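Local coordinates for precorrin-3 methylase (Rhodobacter capsulatus, PDB 3NUT) that transfers a methyl group to a precorrin intermediate on the pathway to adenosylcobalamin, with S-adenosyl-L-methionine the likely donor, at the interface of chains A and B. Numbering follows the deposited sequence. Chains: chain A/B, Precorrin-3 methylase.

Contact 1: the interface of chains A and B. Residues chain A 22-26, 118-119; chain B 22-27, 117-119.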
ATOM      1  N   ASP A  22       4.259 -16.302  -5.648  1.00 28.43           N
ATOM      2  CA  ASP A  22       5.552 -15.775  -5.207  1.00 28.22           C
ATOM      3  C   ASP A  22       5.466 -14.362  -4.613  1.00 27.17           C
ATOM      4  O   ASP A  22       6.486 -13.722  -4.382  1.00 27.92           O
ATOM      5  CB  ASP A  22       6.660 -15.918  -6.273  1.00 28.55           C
ATOM      6  CG  ASP A  22       6.482 -14.969  -7.462  1.00 31.31           C
ATOM      7  OD1 ASP A  22       5.405 -14.336  -7.602  1.00 31.23           O
ATOM      8  OD2 ASP A  22       7.449 -14.861  -8.264  1.00 36.10           O
ATOM      9  N   LEU A  23       4.257 -13.891  -4.332  1.00 25.72           N
ATOM     10  CA  LEU A  23       4.108 -12.620  -3.644  1.00 24.45           C
ATOM     11  C   LEU A  23       3.500 -12.779  -2.222  1.00 24.45           C
ATOM     12  O   LEU A  23       3.290 -11.778  -1.499  1.00 24.15           O
ATOM     13  CB  LEU A  23       3.290 -11.637  -4.504  1.00 24.00           C
ATOM     14  CG  LEU A  23       3.779 -11.231  -5.912  1.00 25.61           C
ATOM     15  CD1 LEU A  23       2.654 -10.519  -6.667  1.00 26.46           C
ATOM     16  CD2 LEU A  23       5.033 -10.351  -5.911  1.00 23.25           C
ATOM     17  N   VAL A  24       3.222 -14.021  -1.823  1.00 23.79           N
ATOM     18  CA  VAL A  24       2.719 -14.286  -0.473  1.00 23.49           C
ATOM     19  C   VAL A  24       3.920 -14.186   0.451  1.00 23.01           C
ATOM     20  O   VAL A  24       4.976 -14.762   0.151  1.00 23.59           O
ATOM     21  CB  VAL A  24       2.074 -15.668  -0.344  1.00 23.10           C
ATOM     22  CG1 VAL A  24       1.478 -15.826   1.029  1.00 23.95           C
ATOM     23  CG2 VAL A  24       0.978 -15.859  -1.417  1.00 22.30           C
ATOM     24  N   THR A  25       3.785 -13.450   1.555  1.00 22.09           N
ATOM     25  CA  THR A  25       4.913 -13.286   2.461  1.00 21.56           C
ATOM     26  C   THR A  25       5.207 -14.599   3.152  1.00 21.80           C
ATOM     27  O   THR A  25       4.306 -15.394   3.323  1.00 23.73           O
ATOM     28  CB  THR A  25       4.656 -12.205   3.462  1.00 21.59           C
ATOM     29  OG1 THR A  25       3.524 -12.580   4.270  1.00 21.47           O
ATOM     30  CG2 THR A  25       4.415 -10.915   2.744  1.00 20.30           C
ATOM     31  N   PRO A  26       6.478 -14.863   3.497  1.00 22.18           N
ATOM     32  CA  PRO A  26       6.776 -16.056   4.303  1.00 21.90           C
ATOM     33  C   PRO A  26       6.016 -16.098   5.637  1.00 21.85           C
ATOM     34  O   PRO A  26       5.654 -17.174   6.085  1.00 22.55           O
ATOM     35  CB  PRO A  26       8.291 -15.946   4.534  1.00 21.36           C
ATOM     36  CG  PRO A  26       8.752 -15.310   3.144  1.00 22.93           C
ATOM     37  CD  PRO A  26       7.709 -14.239   2.954  1.00 21.37           C
ATOM     38  N   GLY A 118      -0.204  -7.941   3.233  1.00 23.04           N
ATOM     39  CA  GLY A 118       0.183  -8.512   1.900  1.00 21.56           C
ATOM     40  C   GLY A 118       0.347  -7.421   0.834  1.00 22.75           C
ATOM     41  O   GLY A 118       0.110  -6.217   1.097  1.00 21.58           O
ATOM     42  N   ILE A 119       0.801  -7.813  -0.357  1.00 22.73           N
ATOM     43  CA  ILE A 119       0.944  -6.864  -1.472  1.00 23.89           C
ATOM     44  C   ILE A 119      -0.446  -6.432  -1.905  1.00 24.03           C
ATOM     45  O   ILE A 119      -1.253  -7.286  -2.260  1.00 23.84           O
ATOM     46  CB  ILE A 119       1.680  -7.544  -2.681  1.00 23.48           C
ATOM     47  CG1 ILE A 119       3.098  -8.035  -2.298  1.00 24.77           C
ATOM     48  CG2 ILE A 119       1.725  -6.632  -3.905  1.00 24.76           C
ATOM     49  CD1 ILE A 119       4.082  -6.958  -1.712  1.00 25.21           C
TER
ATOM     50  N   ASP B  22      10.851 -12.015   7.057  1.00 26.45           N
ATOM     51  CA  ASP B  22       9.725 -12.824   6.641  1.00 24.78           C
ATOM     52  C   ASP B  22       8.603 -12.004   5.938  1.00 23.72           C
ATOM     53  O   ASP B  22       7.521 -12.502   5.676  1.00 23.18           O
ATOM     54  CB  ASP B  22       9.219 -13.656   7.812  1.00 24.52           C
ATOM     55  CG  ASP B  22       8.629 -12.809   8.917  1.00 26.81           C
ATOM     56  OD1 ASP B  22       8.635 -11.563   8.783  1.00 25.14           O
ATOM     57  OD2 ASP B  22       8.132 -13.403   9.914  1.00 29.58           O
ATOM     58  N   LEU B  23       8.891 -10.754   5.607  1.00 24.00           N
ATOM     59  CA  LEU B  23       7.976  -9.948   4.802  1.00 24.71           C
ATOM     60  C   LEU B  23       8.486  -9.712   3.388  1.00 25.10           C
ATOM     61  O   LEU B  23       7.759  -9.119   2.554  1.00 25.56           O
ATOM     62  CB  LEU B  23       7.696  -8.615   5.501  1.00 24.51           C
ATOM     63  CG  LEU B  23       6.986  -8.786   6.862  1.00 23.85           C
ATOM     64  CD1 LEU B  23       6.881  -7.486   7.616  1.00 23.90           C
ATOM     65  CD2 LEU B  23       5.610  -9.401   6.679  1.00 22.04           C
ATOM     66  N   VAL B  24       9.729 -10.147   3.117  1.00 24.37           N
ATOM     67  CA  VAL B  24      10.329  -9.986   1.780  1.00 22.98           C
ATOM     68  C   VAL B  24       9.618 -11.004   0.880  1.00 23.19           C
ATOM     69  O   VAL B  24       9.643 -12.209   1.156  1.00 23.45           O
ATOM     70  CB  VAL B  24      11.837 -10.243   1.805  1.00 23.33           C
ATOM     71  CG1 VAL B  24      12.462 -10.186   0.395  1.00 23.64           C
ATOM     72  CG2 VAL B  24      12.577  -9.288   2.776  1.00 22.68           C
ATOM     73  N   THR B  25       8.974 -10.559  -0.193  1.00 22.54           N
ATOM     74  CA  THR B  25       8.317 -11.526  -1.071  1.00 22.77           C
ATOM     75  C   THR B  25       9.347 -12.525  -1.630  1.00 23.85           C
ATOM     76  O   THR B  25      10.536 -12.185  -1.744  1.00 22.80           O
ATOM     77  CB  THR B  25       7.608 -10.861  -2.261  1.00 23.04           C
ATOM     78  OG1 THR B  25       8.600 -10.268  -3.114  1.00 20.92           O
ATOM     79  CG2 THR B  25       6.619  -9.838  -1.783  1.00 20.28           C
ATOM     80  N   PRO B  26       8.899 -13.774  -1.929  1.00 24.88           N
ATOM     81  CA  PRO B  26       9.769 -14.752  -2.606  1.00 25.88           C
ATOM     82  C   PRO B  26      10.181 -14.207  -3.981  1.00 26.56           C
ATOM     83  O   PRO B  26      11.312 -14.422  -4.410  1.00 27.57           O
ATOM     84  CB  PRO B  26       8.870 -16.006  -2.738  1.00 26.24           C
ATOM     85  CG  PRO B  26       7.848 -15.826  -1.642  1.00 25.44           C
ATOM     86  CD  PRO B  26       7.566 -14.338  -1.668  1.00 23.67           C
ATOM     87  N   GLU B  27       9.308 -13.444  -4.627  1.00 27.49           N
ATOM     88  CA  GLU B  27       9.706 -12.728  -5.871  1.00 27.86           C
ATOM     89  C   GLU B  27      10.993 -11.949  -5.653  1.00 27.46           C
ATOM     90  O   GLU B  27      11.938 -12.082  -6.436  1.00 28.20           O
ATOM     91  CB  GLU B  27       8.613 -11.769  -6.382  1.00 28.11           C
ATOM     92  CG  GLU B  27       9.000 -11.121  -7.726  1.00 31.78           C
ATOM     93  CD  GLU B  27       7.860 -10.435  -8.442  1.00 34.73           C
ATOM     94  OE1 GLU B  27       7.438 -10.971  -9.481  1.00 39.83           O
ATOM     95  OE2 GLU B  27       7.391  -9.369  -7.986  1.00 36.67           O
ATOM     96  N   PRO B 117       7.109  -5.231  -6.129  1.00 30.12           N
ATOM     97  CA  PRO B 117       6.431  -4.610  -4.975  1.00 29.57           C
ATOM     98  C   PRO B 117       6.894  -5.177  -3.636  1.00 29.32           C
ATOM     99  O   PRO B 117       7.508  -6.251  -3.605  1.00 28.45           O
ATOM    100  CB  PRO B 117       4.954  -4.943  -5.193  1.00 29.29           C
ATOM    101  CG  PRO B 117       4.897  -5.904  -6.341  1.00 29.63           C
ATOM    102  CD  PRO B 117       6.274  -6.247  -6.784  1.00 29.87           C
ATOM    103  N   GLY B 118       6.605  -4.434  -2.552  1.00 29.46           N
ATOM    104  CA  GLY B 118       6.974  -4.796  -1.195  1.00 28.82           C
ATOM    105  C   GLY B 118       5.923  -4.373  -0.198  1.00 28.81           C
ATOM    106  O   GLY B 118       5.046  -3.602  -0.541  1.00 29.13           O
ATOM    107  N   ILE B 119       6.003  -4.882   1.039  1.00 28.49           N
ATOM    108  CA  ILE B 119       5.061  -4.473   2.074  1.00 27.36           C
ATOM    109  C   ILE B 119       5.431  -3.081   2.467  1.00 27.88           C
ATOM    110  O   ILE B 119       6.543  -2.805   2.939  1.00 28.50           O
ATOM    111  CB  ILE B 119       5.124  -5.344   3.338  1.00 27.75           C
ATOM    112  CG1 ILE B 119       4.922  -6.830   3.000  1.00 24.41           C
ATOM    113  CG2 ILE B 119       4.151  -4.776   4.438  1.00 24.19           C
ATOM    114  CD1 ILE B 119       3.547  -7.195   2.541  1.00 22.31           C
TER
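Two copies of a tetrapyrrole methylase meet here through the turn that joins the 3-10 helix 21-23 to helix 26-34, together with the loop before helix 121-129. A backbone-to-backbone hydrogen bond ties the turns: A:Asp22 O accepts from B:Glu27 N at 2.8 Å, the N-H lying in the plane of the carbonyl with 151° at the hydrogen. B:Glu27 sits in the first turn of its helix, so the partner chain meets an amide near the helix start. Its CG is anti to the backbone N (chi1 -176°), and the extended chain runs alongside A:Leu23, pointing the same way, with its CD 3.8 Å from the leucine CD2. The side chains of A:Asp22 and B:Glu27 cross obliquely, OD2 4.1 Å from OE1, and this nearness of like charge may raise the proton affinity of one of them. Each proline sets its ring CD against carbonyl oxygens of the partner's turn: A:Pro26 CD lies 3.2 Å from B:Asp22 O.

Beside the turns each isoleucine tip packs on the partner's glycine loop. A:Ile119, with CG1 anti to the carbonyl carbon (chi1 -60°), sets CD1 against B:Gly118 CA at 3.6 Å, while the side chain crosses B:Pro117 at about a right angle, CG2 3.9 Å from the proline CB. In return B:Ile119 CD1 presses on A:Gly118 CA at 3.7 Å. Each threonine crosses the opposite isoleucine roughly at right angles, A:Thr25 CG2 lying 3.8 Å from B:Ile119 CD1.

Contact 2: the interface of chains A and B. Residues chain A 130-131, 239, 242, 244-245; chain B 95-96, 99-100, 103.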
ATOM      1  N   GLY A 130       5.332   0.804 -13.710  1.00 34.88           N
ATOM      2  CA  GLY A 130       6.451   1.679 -13.382  1.00 34.17           C
ATOM      3  C   GLY A 130       6.312   2.346 -12.026  1.00 34.89           C
ATOM      4  O   GLY A 130       6.499   1.723 -10.988  1.00 35.11           O
ATOM      5  N   ALA A 131       5.970   3.625 -12.017  1.00 35.02           N
ATOM      6  CA  ALA A 131       5.882   4.343 -10.761  1.00 34.66           C
ATOM      7  C   ALA A 131       4.765   5.413 -10.711  1.00 34.93           C
ATOM      8  O   ALA A 131       5.010   6.563 -10.344  1.00 35.14           O
ATOM      9  CB  ALA A 131       7.251   4.946 -10.436  1.00 34.79           C
ATOM     10  N   VAL A 239       6.890   7.638 -20.062  1.00 50.66           N
ATOM     11  CA  VAL A 239       8.189   7.455 -20.693  1.00 50.30           C
ATOM     12  C   VAL A 239       8.253   6.051 -21.299  1.00 49.94           C
ATOM     13  O   VAL A 239       8.430   5.044 -20.598  1.00 49.69           O
ATOM     14  CB  VAL A 239       9.415   7.831 -19.788  1.00 50.15           C
ATOM     15  CG1 VAL A 239       9.557   6.908 -18.590  1.00 49.79           C
ATOM     16  CG2 VAL A 239      10.694   7.817 -20.617  1.00 50.63           C
ATOM     17  N   TRP A 242       6.349   3.066 -19.852  1.00 43.54           N
ATOM     18  CA  TRP A 242       6.286   3.327 -18.405  1.00 42.99           C
ATOM     19  C   TRP A 242       5.517   4.590 -17.999  1.00 43.82           C
ATOM     20  O   TRP A 242       5.375   5.525 -18.780  1.00 44.28           O
ATOM     21  CB  TRP A 242       7.683   3.393 -17.802  1.00 41.88           C
ATOM     22  CG  TRP A 242       8.513   2.193 -18.049  1.00 39.88           C
ATOM     23  CD1 TRP A 242       9.582   2.097 -18.899  1.00 38.91           C
ATOM     24  CD2 TRP A 242       8.363   0.907 -17.450  1.00 36.59           C
ATOM     25  NE1 TRP A 242      10.112   0.830 -18.854  1.00 37.26           N
ATOM     26  CE2 TRP A 242       9.379   0.078 -17.977  1.00 37.03           C
ATOM     27  CE3 TRP A 242       7.480   0.376 -16.503  1.00 34.70           C
ATOM     28  CZ2 TRP A 242       9.523  -1.262 -17.596  1.00 36.05           C
ATOM     29  CZ3 TRP A 242       7.611  -0.951 -16.140  1.00 32.93           C
ATOM     30  CH2 TRP A 242       8.622  -1.755 -16.679  1.00 34.59           C
ATOM     31  N   TYR A 244       5.214   7.436 -14.730  1.00 47.79           N
ATOM     32  CA  TYR A 244       5.820   7.940 -13.505  1.00 49.69           C
ATOM     33  C   TYR A 244       5.454   9.401 -13.256  1.00 50.76           C
ATOM     34  O   TYR A 244       4.945  10.068 -14.143  1.00 51.01           O
ATOM     35  CB  TYR A 244       7.336   7.785 -13.578  1.00 49.55           C
ATOM     36  CG  TYR A 244       8.053   8.848 -14.380  1.00 49.75           C
ATOM     37  CD1 TYR A 244       8.801   9.833 -13.739  1.00 50.13           C
ATOM     38  CD2 TYR A 244       8.006   8.859 -15.781  1.00 50.91           C
ATOM     39  CE1 TYR A 244       9.490  10.809 -14.465  1.00 49.66           C
ATOM     40  CE2 TYR A 244       8.679   9.838 -16.517  1.00 50.21           C
ATOM     41  CZ  TYR A 244       9.420  10.807 -15.849  1.00 50.89           C
ATOM     42  OH  TYR A 244      10.093  11.786 -16.560  1.00 52.72           O
ATOM     43  N   THR A 245       5.716   9.882 -12.044  1.00 52.73           N
ATOM     44  CA  THR A 245       5.543  11.297 -11.700  1.00 54.18           C
ATOM     45  C   THR A 245       6.894  11.920 -11.340  1.00 55.49           C
ATOM     46  O   THR A 245       7.598  11.391 -10.473  1.00 55.37           O
ATOM     47  CB  THR A 245       4.591  11.476 -10.502  1.00 54.18           C
ATOM     48  OG1 THR A 245       3.381  10.744 -10.727  1.00 53.98           O
ATOM     49  CG2 THR A 245       4.264  12.964 -10.287  1.00 54.63           C
TER
ATOM     50  N   ALA B  95      11.741   3.840  -7.488  1.00 44.14           N
ATOM     51  CA  ALA B  95      11.111   3.517  -8.765  1.00 44.60           C
ATOM     52  C   ALA B  95      10.959   4.774  -9.639  1.00 44.94           C
ATOM     53  O   ALA B  95      11.275   4.744 -10.828  1.00 44.97           O
ATOM     54  CB  ALA B  95       9.781   2.790  -8.571  1.00 44.53           C
ATOM     55  N   SER B  96      10.532   5.879  -9.041  1.00 45.10           N
ATOM     56  CA  SER B  96      10.311   7.117  -9.792  1.00 46.31           C
ATOM     57  C   SER B  96      11.608   7.743 -10.329  1.00 46.13           C
ATOM     58  O   SER B  96      11.635   8.273 -11.455  1.00 46.88           O
ATOM     59  CB  SER B  96       9.498   8.132  -8.971  1.00 46.23           C
ATOM     60  OG  SER B  96       9.611   7.866  -7.578  1.00 49.02           O
ATOM     61  N   PHE B  99      12.849   6.028 -13.700  1.00 45.86           N
ATOM     62  CA  PHE B  99      12.186   6.430 -14.940  1.00 46.37           C
ATOM     63  C   PHE B  99      12.532   7.857 -15.379  1.00 47.72           C
ATOM     64  O   PHE B  99      12.778   8.109 -16.559  1.00 47.68           O
ATOM     65  CB  PHE B  99      10.678   6.181 -14.864  1.00 45.47           C
ATOM     66  CG  PHE B  99      10.342   4.757 -14.570  1.00 43.11           C
ATOM     67  CD1 PHE B  99      10.632   3.769 -15.479  1.00 40.77           C
ATOM     68  CD2 PHE B  99       9.781   4.394 -13.361  1.00 40.95           C
ATOM     69  CE1 PHE B  99      10.352   2.446 -15.192  1.00 39.74           C
ATOM     70  CE2 PHE B  99       9.506   3.071 -13.076  1.00 37.56           C
ATOM     71  CZ  PHE B  99       9.796   2.105 -13.986  1.00 38.02           C
ATOM     72  N   GLU B 100      12.570   8.766 -14.410  1.00 49.33           N
ATOM     73  CA  GLU B 100      13.101  10.115 -14.596  1.00 50.46           C
ATOM     74  C   GLU B 100      14.536  10.117 -15.133  1.00 50.44           C
ATOM     75  O   GLU B 100      14.873  10.884 -16.047  1.00 50.74           O
ATOM     76  CB  GLU B 100      13.027  10.862 -13.270  1.00 50.93           C
ATOM     77  CG  GLU B 100      13.600  12.249 -13.322  1.00 53.84           C
ATOM     78  CD  GLU B 100      13.008  13.180 -12.274  1.00 57.56           C
ATOM     79  OE1 GLU B 100      12.890  14.396 -12.573  1.00 59.80           O
ATOM     80  OE2 GLU B 100      12.663  12.701 -11.167  1.00 58.83           O
ATOM     81  N   GLU B 103      14.112   8.957 -18.737  1.00 53.03           N
ATOM     82  CA  GLU B 103      13.581   9.964 -19.677  1.00 53.60           C
ATOM     83  C   GLU B 103      14.678  10.913 -20.112  1.00 53.62           C
ATOM     84  O   GLU B 103      14.670  11.417 -21.233  1.00 54.20           O
ATOM     85  CB  GLU B 103      12.433  10.764 -19.050  1.00 53.62           C
ATOM     86  CG  GLU B 103      11.838  11.842 -19.984  1.00 55.58           C
ATOM     87  CD  GLU B 103      10.327  12.035 -19.812  1.00 58.83           C
ATOM     88  OE1 GLU B 103       9.867  12.265 -18.660  1.00 58.27           O
ATOM     89  OE2 GLU B 103       9.596  11.961 -20.840  1.00 58.96           O
TER
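This is a helix-against-strands interface, largely apolar, in which helix 94-103 of one tetrapyrrole methylase chain lies on short strands of the other and likely helps hold the two copies together as a dimer. B:Phe99 is the central contact; its CG, anti to the carbonyl carbon (chi1 -57°), sends the ring off the helix so that one face and its outer rim meet A:Trp242 and the strand 130-131.

The B:Phe99 rim reaches over a face of the A:Trp242 indole, CE1 standing 3.3 Å above its plane and offset toward the rim. The two side chains cross at about a right angle, and CE1 comes 3.4 Å from the indole CD2. Replacing this tryptophan by an alanine would remove that face and would probably leave the phenyl ring less firmly held and the helix less well anchored. On the same face of the phenyl ring, farther along its rim, CE2 packs 3.4 Å from A:Gly130 CA, where there is no side chain to stand in its way. A:Ala131 CB then touches CD2 of the ring and also fits against the helix backbone, 3.8 Å from B:Ser96 CA.

The phenol of A:Tyr244, whose CG occupies the crowded position between the backbone N and the carbonyl carbon (chi1 80°), slides past B:Phe99 in the opposite direction. One face of the phenol lies against the helix: B:Phe99 C sits over its centre, the amide N of B:Glu100 lies 3.7 Å above the plane toward the rim, and CE1 is 3.7 Å from B:Glu100 CA. The carboxylate of B:Glu103, on a chain bent at chi2, is placed at the phenol's edge, its plane turned 61° from the ring; the modelled approach of OE1 to the hydroxyl is too short to be read as a bond. A:Val239 flanks this corner, its CG2 3.7 Å from B:Glu103 CA.

Contact 1 and contact 2 lie about 23 Å apart, measured between the centres of their C-alpha atoms, and share no residue. They are nevertheless linked along chain A: the loop of contact 1 that ends at A:Ile119 leads into helix 121-129, which delivers A:Gly130 and A:Ala131 to contact 2. Contact 1 draws on matching segments of both chains, whereas contact 2 pairs unlike elements and must recur with the chains exchanged, so the association is held at separated points. A:Thr120 and A:Ala121, which bind S-adenosyl-L-homocysteine, follow A:Ile119 directly, so dimer packing may steady that pocket.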